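Local coordinates for protein alternansucrase (Leuconostoc mesenteroides, PDB 6HVG) that belongs to glycoside hydrolase family 70, whose large multidomain members are built round a TIM-type barrel, and carries choline-binding-type repeats and a calcium ion, at residues L439-W443 / P1282-Q1286; D1289-G1293 / Y1304-G1308. One frame throughout, in Å; residues are numbered along the deposited sequence.

Contact 1: residues L439-W443 / P1282-Q1286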
ATOM      1  N   LEU A 439     -21.694  29.880  -8.823  1.00 50.94           N
ATOM      2  CA  LEU A 439     -21.307  30.822  -7.804  1.00 47.50           C
ATOM      3  C   LEU A 439     -20.046  31.584  -8.197  1.00 48.25           C
ATOM      4  O   LEU A 439     -19.918  32.779  -7.928  1.00 50.11           O
ATOM      5  CB  LEU A 439     -21.077  30.081  -6.483  1.00 46.89           C
ATOM      6  CG  LEU A 439     -20.918  30.932  -5.224  1.00 46.90           C
ATOM      7  CD1 LEU A 439     -22.135  31.796  -4.930  1.00 48.60           C
ATOM      8  CD2 LEU A 439     -20.640  30.023  -4.054  1.00 46.63           C
ATOM      9  N   LEU A 440     -19.106  30.895  -8.824  1.00 48.00           N
ATOM     10  CA  LEU A 440     -17.835  31.501  -9.222  1.00 49.24           C
ATOM     11  C   LEU A 440     -17.917  32.522 -10.374  1.00 49.51           C
ATOM     12  O   LEU A 440     -16.905  33.144 -10.725  1.00 47.94           O
ATOM     13  CB  LEU A 440     -16.811  30.410  -9.564  1.00 50.39           C
ATOM     14  CG  LEU A 440     -16.362  29.464  -8.433  1.00 49.45           C
ATOM     15  CD1 LEU A 440     -15.464  28.364  -8.973  1.00 48.77           C
ATOM     16  CD2 LEU A 440     -15.629  30.228  -7.340  1.00 49.22           C
ATOM     17  N   MET A 441     -19.107  32.707 -10.936  1.00 50.70           N
ATOM     18  CA  MET A 441     -19.363  33.795 -11.892  1.00 55.57           C
ATOM     19  C   MET A 441     -19.450  35.150 -11.188  1.00 58.61           C
ATOM     20  O   MET A 441     -19.205  36.184 -11.810  1.00 65.23           O
ATOM     21  CB  MET A 441     -20.660  33.512 -12.678  1.00 54.92           C
ATOM     22  CG  MET A 441     -20.941  34.442 -13.863  1.00 55.34           C
ATOM     23  SD  MET A 441     -22.473  34.049 -14.762  1.00 56.59           S
ATOM     24  CE  MET A 441     -23.720  34.589 -13.593  1.00 56.61           C
ATOM     25  N   THR A 442     -19.790  35.121  -9.894  1.00 60.53           N
ATOM     26  CA  THR A 442     -20.131  36.290  -9.093  1.00 58.36           C
ATOM     27  C   THR A 442     -19.342  36.434  -7.791  1.00 57.01           C
ATOM     28  O   THR A 442     -19.182  37.539  -7.289  1.00 58.14           O
ATOM     29  CB  THR A 442     -21.629  36.227  -8.758  1.00 62.61           C
ATOM     30  OG1 THR A 442     -22.375  36.358  -9.983  1.00 62.41           O
ATOM     31  CG2 THR A 442     -22.044  37.341  -7.778  1.00 68.09           C
ATOM     32  N   TRP A 443     -18.855  35.338  -7.222  1.00 56.23           N
ATOM     33  CA  TRP A 443     -18.154  35.392  -5.933  1.00 53.52           C
ATOM     34  C   TRP A 443     -16.907  34.516  -5.950  1.00 53.35           C
ATOM     35  O   TRP A 443     -16.832  33.566  -6.702  1.00 53.22           O
ATOM     36  CB  TRP A 443     -19.097  34.953  -4.810  1.00 52.76           C
ATOM     37  CG  TRP A 443     -18.448  34.805  -3.487  1.00 51.18           C
ATOM     38  CD1 TRP A 443     -18.393  35.727  -2.482  1.00 51.30           C
ATOM     39  CD2 TRP A 443     -17.743  33.656  -3.015  1.00 51.32           C
ATOM     40  NE1 TRP A 443     -17.690  35.229  -1.414  1.00 54.38           N
ATOM     41  CE2 TRP A 443     -17.275  33.957  -1.717  1.00 52.54           C
ATOM     42  CE3 TRP A 443     -17.439  32.411  -3.571  1.00 50.21           C
ATOM     43  CZ2 TRP A 443     -16.526  33.049  -0.961  1.00 50.17           C
ATOM     44  CZ3 TRP A 443     -16.691  31.510  -2.821  1.00 49.55           C
ATOM     45  CH2 TRP A 443     -16.246  31.831  -1.532  1.00 49.27           C
ATOM     46  N   PRO A1282     -21.924  35.334   1.738  1.00 46.29           N
ATOM     47  CA  PRO A1282     -21.207  36.544   1.416  1.00 46.29           C
ATOM     48  C   PRO A1282     -22.206  37.666   1.243  1.00 45.40           C
ATOM     49  O   PRO A1282     -23.307  37.411   0.787  1.00 47.54           O
ATOM     50  CB  PRO A1282     -20.533  36.220   0.081  1.00 47.19           C
ATOM     51  CG  PRO A1282     -20.513  34.743  -0.015  1.00 48.23           C
ATOM     52  CD  PRO A1282     -21.738  34.294   0.713  1.00 48.73           C
ATOM     53  N   LEU A1283     -21.838  38.888   1.606  1.00 43.65           N
ATOM     54  CA  LEU A1283     -22.795  39.995   1.577  1.00 42.66           C
ATOM     55  C   LEU A1283     -23.236  40.369   0.161  1.00 44.46           C
ATOM     56  O   LEU A1283     -24.333  40.863  -0.003  1.00 46.32           O
ATOM     57  CB  LEU A1283     -22.231  41.212   2.318  1.00 42.99           C
ATOM     58  CG  LEU A1283     -21.999  41.066   3.838  1.00 42.20           C
ATOM     59  CD1 LEU A1283     -21.188  42.240   4.342  1.00 42.64           C
ATOM     60  CD2 LEU A1283     -23.275  40.962   4.613  1.00 42.04           C
ATOM     61  N   GLN A1284     -22.403  40.132  -0.857  1.00 46.75           N
ATOM     62  CA  GLN A1284     -22.770  40.430  -2.254  1.00 50.21           C
ATOM     63  C   GLN A1284     -24.043  39.682  -2.618  1.00 52.99           C
ATOM     64  O   GLN A1284     -24.887  40.196  -3.380  1.00 55.13           O
ATOM     65  CB  GLN A1284     -21.714  39.936  -3.265  1.00 53.51           C
ATOM     66  CG  GLN A1284     -20.305  40.425  -3.087  1.00 52.34           C
ATOM     67  CD  GLN A1284     -19.566  39.693  -2.016  1.00 50.21           C
ATOM     68  OE1 GLN A1284     -20.137  39.329  -0.975  1.00 46.67           O
ATOM     69  NE2 GLN A1284     -18.269  39.496  -2.243  1.00 52.08           N
ATOM     70  N   LEU A1285     -24.141  38.446  -2.137  1.00 51.97           N
ATOM     71  CA  LEU A1285     -25.221  37.567  -2.513  1.00 54.41           C
ATOM     72  C   LEU A1285     -26.534  37.957  -1.874  1.00 55.61           C
ATOM     73  O   LEU A1285     -27.576  37.588  -2.413  1.00 61.67           O
ATOM     74  CB  LEU A1285     -24.887  36.114  -2.189  1.00 56.47           C
ATOM     75  CG  LEU A1285     -23.930  35.395  -3.154  1.00 55.20           C
ATOM     76  CD1 LEU A1285     -24.353  35.516  -4.604  1.00 58.38           C
ATOM     77  CD2 LEU A1285     -22.556  35.955  -3.019  1.00 55.36           C
ATOM     78  N   GLN A1286     -26.499  38.727  -0.786  1.00 56.43           N
ATOM     79  CA  GLN A1286     -27.721  39.230  -0.143  1.00 57.36           C
ATOM     80  C   GLN A1286     -28.046  40.677  -0.481  1.00 57.19           C
ATOM     81  O   GLN A1286     -28.869  41.309   0.182  1.00 55.71           O
ATOM     82  CB  GLN A1286     -27.593  39.120   1.358  1.00 56.91           C
ATOM     83  CG  GLN A1286     -27.337  37.725   1.873  1.00 58.26           C
ATOM     84  CD  GLN A1286     -27.225  37.726   3.378  1.00 59.71           C
ATOM     85  OE1 GLN A1286     -26.480  38.520   3.956  1.00 67.11           O
ATOM     86  NE2 GLN A1286     -27.997  36.867   4.026  1.00 59.80           N
TER
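Trp443 lays one face of its five-membered ring against the pyrrolidine of Pro1282, whose CG sits 3.5 Å from the ring centroid and 29° off the ring normal. That position over the face identifies a CH-pi contact, and the two side chains cross at about a right angle. CB of the proline joins in beside CG, 3.4 Å from Trp443 CD1, so two adjacent carbons of the pyrrolidine bear on the CD1-NE1 side of the indole. Trp443 CG lies anti to the backbone N (chi1 173°), and the indole extends to meet the proline. At the ring's edge, near its plane, comes the amide end of Gln1284, whose chain bends at chi2 and whose NE2 lies 3.8 Å from Trp443 CD1. The indole N-H is spent on Ser1307 OG, and Phe1271 meets the ring with its plane at about 90°. The two segments are 839 residues apart in sequence, consistent with the discontinuous domains of family 70 enzymes, in which distant parts of the chain combine in one domain. Leu1285 adds apolar contacts through both methyls: CD2 reaches Trp443 CB at 4.0 Å, while CD1 comes to Leu439 CD1 at 4.3 Å and also touches CG2 of Thr442. Tyr416 borders this patch, touching both leucines and hydrogen-bonding through OH to Thr442 OG1. Leu439 O accepts from both Thr442 N (3.1 Å) and Trp443 N (2.9 Å), a tight local turn; the side chains of Thr442 and Trp443 set out toward 1282-1286.

Contact 2: residues D1289-G1293 / Y1304-G1308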
ATOM      1  N   ASP A1289     -23.670  45.605   0.905  1.00 60.88           N
ATOM      2  CA  ASP A1289     -22.381  46.119   0.470  1.00 61.96           C
ATOM      3  C   ASP A1289     -21.227  45.432   1.171  1.00 59.42           C
ATOM      4  O   ASP A1289     -21.160  45.428   2.394  1.00 63.51           O
ATOM      5  CB  ASP A1289     -22.289  47.611   0.743  1.00 66.23           C
ATOM      6  CG  ASP A1289     -20.964  48.208   0.293  1.00 70.01           C
ATOM      7  OD1 ASP A1289     -20.373  47.753  -0.706  1.00 72.88           O
ATOM      8  OD2 ASP A1289     -20.519  49.171   0.929  1.00 75.18           O
ATOM      9  N   ALA A1290     -20.363  44.809   0.379  1.00 55.06           N
ATOM     10  CA  ALA A1290     -19.234  44.064   0.877  1.00 51.98           C
ATOM     11  C   ALA A1290     -18.004  44.897   0.643  1.00 53.46           C
ATOM     12  O   ALA A1290     -17.692  45.200  -0.487  1.00 61.91           O
ATOM     13  CB  ALA A1290     -19.121  42.730   0.138  1.00 49.97           C
ATOM     14  N   GLN A1291     -17.312  45.289   1.700  1.00 52.48           N
ATOM     15  CA  GLN A1291     -16.115  46.073   1.536  1.00 52.73           C
ATOM     16  C   GLN A1291     -14.947  45.171   1.770  1.00 50.01           C
ATOM     17  O   GLN A1291     -14.985  44.301   2.652  1.00 49.55           O
ATOM     18  CB  GLN A1291     -16.106  47.229   2.524  1.00 57.68           C
ATOM     19  CG  GLN A1291     -17.227  48.202   2.259  1.00 63.38           C
ATOM     20  CD  GLN A1291     -17.263  49.319   3.270  1.00 68.00           C
ATOM     21  OE1 GLN A1291     -17.309  49.075   4.481  1.00 73.32           O
ATOM     22  NE2 GLN A1291     -17.260  50.553   2.780  1.00 65.65           N
ATOM     23  N   THR A1292     -13.893  45.372   0.999  1.00 44.60           N
ATOM     24  CA  THR A1292     -12.770  44.465   1.091  1.00 43.85           C
ATOM     25  C   THR A1292     -11.457  45.200   1.006  1.00 42.85           C
ATOM     26  O   THR A1292     -11.300  46.089   0.188  1.00 47.17           O
ATOM     27  CB  THR A1292     -12.883  43.334   0.050  1.00 44.04           C
ATOM     28  OG1 THR A1292     -11.798  42.419   0.184  1.00 40.67           O
ATOM     29  CG2 THR A1292     -12.893  43.889  -1.343  1.00 47.38           C
ATOM     30  N   GLY A1293     -10.508  44.814   1.851  1.00 40.58           N
ATOM     31  CA  GLY A1293      -9.198  45.396   1.810  1.00 39.98           C
ATOM     32  C   GLY A1293      -8.692  45.702   3.182  1.00 42.89           C
ATOM     33  O   GLY A1293      -9.389  45.471   4.198  1.00 46.00           O
ATOM     34  N   TYR A1304     -10.811  43.450   5.608  1.00 39.52           N
ATOM     35  CA  TYR A1304     -12.128  42.929   5.301  1.00 41.25           C
ATOM     36  C   TYR A1304     -12.022  41.986   4.096  1.00 43.75           C
ATOM     37  O   TYR A1304     -11.421  42.335   3.078  1.00 44.52           O
ATOM     38  CB  TYR A1304     -13.094  44.082   5.001  1.00 43.00           C
ATOM     39  CG  TYR A1304     -13.536  44.823   6.225  1.00 43.03           C
ATOM     40  CD1 TYR A1304     -12.711  45.769   6.843  1.00 44.12           C
ATOM     41  CD2 TYR A1304     -14.782  44.591   6.770  1.00 43.72           C
ATOM     42  CE1 TYR A1304     -13.125  46.445   7.981  1.00 45.45           C
ATOM     43  CE2 TYR A1304     -15.206  45.267   7.899  1.00 45.36           C
ATOM     44  CZ  TYR A1304     -14.385  46.182   8.495  1.00 45.53           C
ATOM     45  OH  TYR A1304     -14.850  46.797   9.619  1.00 46.37           O
ATOM     46  N   SER A1305     -12.622  40.809   4.221  1.00 43.52           N
ATOM     47  CA  SER A1305     -12.579  39.798   3.168  1.00 45.10           C
ATOM     48  C   SER A1305     -13.471  40.137   1.977  1.00 46.86           C
ATOM     49  O   SER A1305     -14.283  41.055   2.067  1.00 49.07           O
ATOM     50  CB  SER A1305     -13.001  38.469   3.747  1.00 44.04           C
ATOM     51  OG  SER A1305     -14.316  38.567   4.262  1.00 46.75           O
ATOM     52  N   ILE A1306     -13.329  39.385   0.882  1.00 45.97           N
ATOM     53  CA  ILE A1306     -14.138  39.619  -0.315  1.00 44.81           C
ATOM     54  C   ILE A1306     -15.637  39.520  -0.012  1.00 44.17           C
ATOM     55  O   ILE A1306     -16.442  40.104  -0.718  1.00 43.00           O
ATOM     56  CB  ILE A1306     -13.781  38.646  -1.446  1.00 47.14           C
ATOM     57  CG1 ILE A1306     -12.399  38.966  -1.960  1.00 51.98           C
ATOM     58  CG2 ILE A1306     -14.755  38.759  -2.604  1.00 48.35           C
ATOM     59  CD1 ILE A1306     -12.030  38.275  -3.254  1.00 55.04           C
ATOM     60  N   SER A1307     -15.999  38.784   1.028  1.00 42.04           N
ATOM     61  CA  SER A1307     -17.382  38.631   1.410  1.00 43.74           C
ATOM     62  C   SER A1307     -17.870  39.743   2.336  1.00 42.97           C
ATOM     63  O   SER A1307     -19.039  39.766   2.725  1.00 44.33           O
ATOM     64  CB  SER A1307     -17.572  37.283   2.105  1.00 46.78           C
ATOM     65  OG  SER A1307     -17.233  36.213   1.232  1.00 48.49           O
ATOM     66  N   GLY A1308     -16.998  40.678   2.668  1.00 40.25           N
ATOM     67  CA  GLY A1308     -17.392  41.847   3.429  1.00 41.01           C
ATOM     68  C   GLY A1308     -17.281  41.794   4.933  1.00 41.27           C
ATOM     69  O   GLY A1308     -17.845  42.653   5.592  1.00 45.16           O
TER
HETATM   70  O   HOH W   1     -18.930  45.076   4.293  1.00 46.44           O
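Gly1293 and Tyr1304 form an antiparallel hydrogen-bonded pair, with Gly1293 N to Tyr1304 O at 2.9 Å and Tyr1304 N to Gly1293 O at 2.8 Å; beyond it 1304-1308 leaves the pairing in a type I turn from Ser1305 to Gly1308, closed by Gly1308 N to Ser1305 O. Thr1292 adds a side-chain bond to this backbone pair. Its OG1, placed anti to its own N (chi1 -178°), donates to Tyr1304 O at 2.9 Å. The two donors reach that carbonyl differently: Gly1293 N lies in its plane on a lone pair, whereas Thr1292 OG1 is tilted 29° from the plane. Tyr1304 CB rests against Gln1291 O at 3.0 Å while the ring leads away, with Gly1308 O at its edge, in plane. Across the turn, the methyl of Ala1290 packs on Ile1306 O and on Gly1308 CA, the latter at 3.8 Å. Gly1308 CA also points a hydrogen at Gln1291 O, a CA-H...O contact of 3.5 Å that is nearly straight at 176°. A water bridges the two backbones here: it donates to Asp1289 O and Gly1308 O and accepts from Gln1291 N at 3.1 Å. Ala1290 and Thr1292 also bond to the backbone of Gln385 and Val383. One main-chain and one side-chain donor thus share Tyr1304 O, and one water bridges three backbone groups beside the close approach of Ala1290 to Gly1308.

Overall arrangement
Contacts 1 and 2 have centres 11 Å apart, on the same side of the chain's centre and more than 40 Å from it. They come in series: 1282-1286 closes contact 1 just before 1289-1293 opens contact 2. They also touch directly, since Trp443 and Leu1283 of contact 1 both reach Ser1307 of contact 2, through probable hydrogen bonds. Residues 439-443 lead into helix 447-462. Contact 1 joins them to the returning chain, and strand 383-384 pairs antiparallel with strand 1291-1292 in the first segment of contact 2. Both links between early and late chain are consistent with the discontinuous domain build of family 70, near the start of the C-terminal repeats.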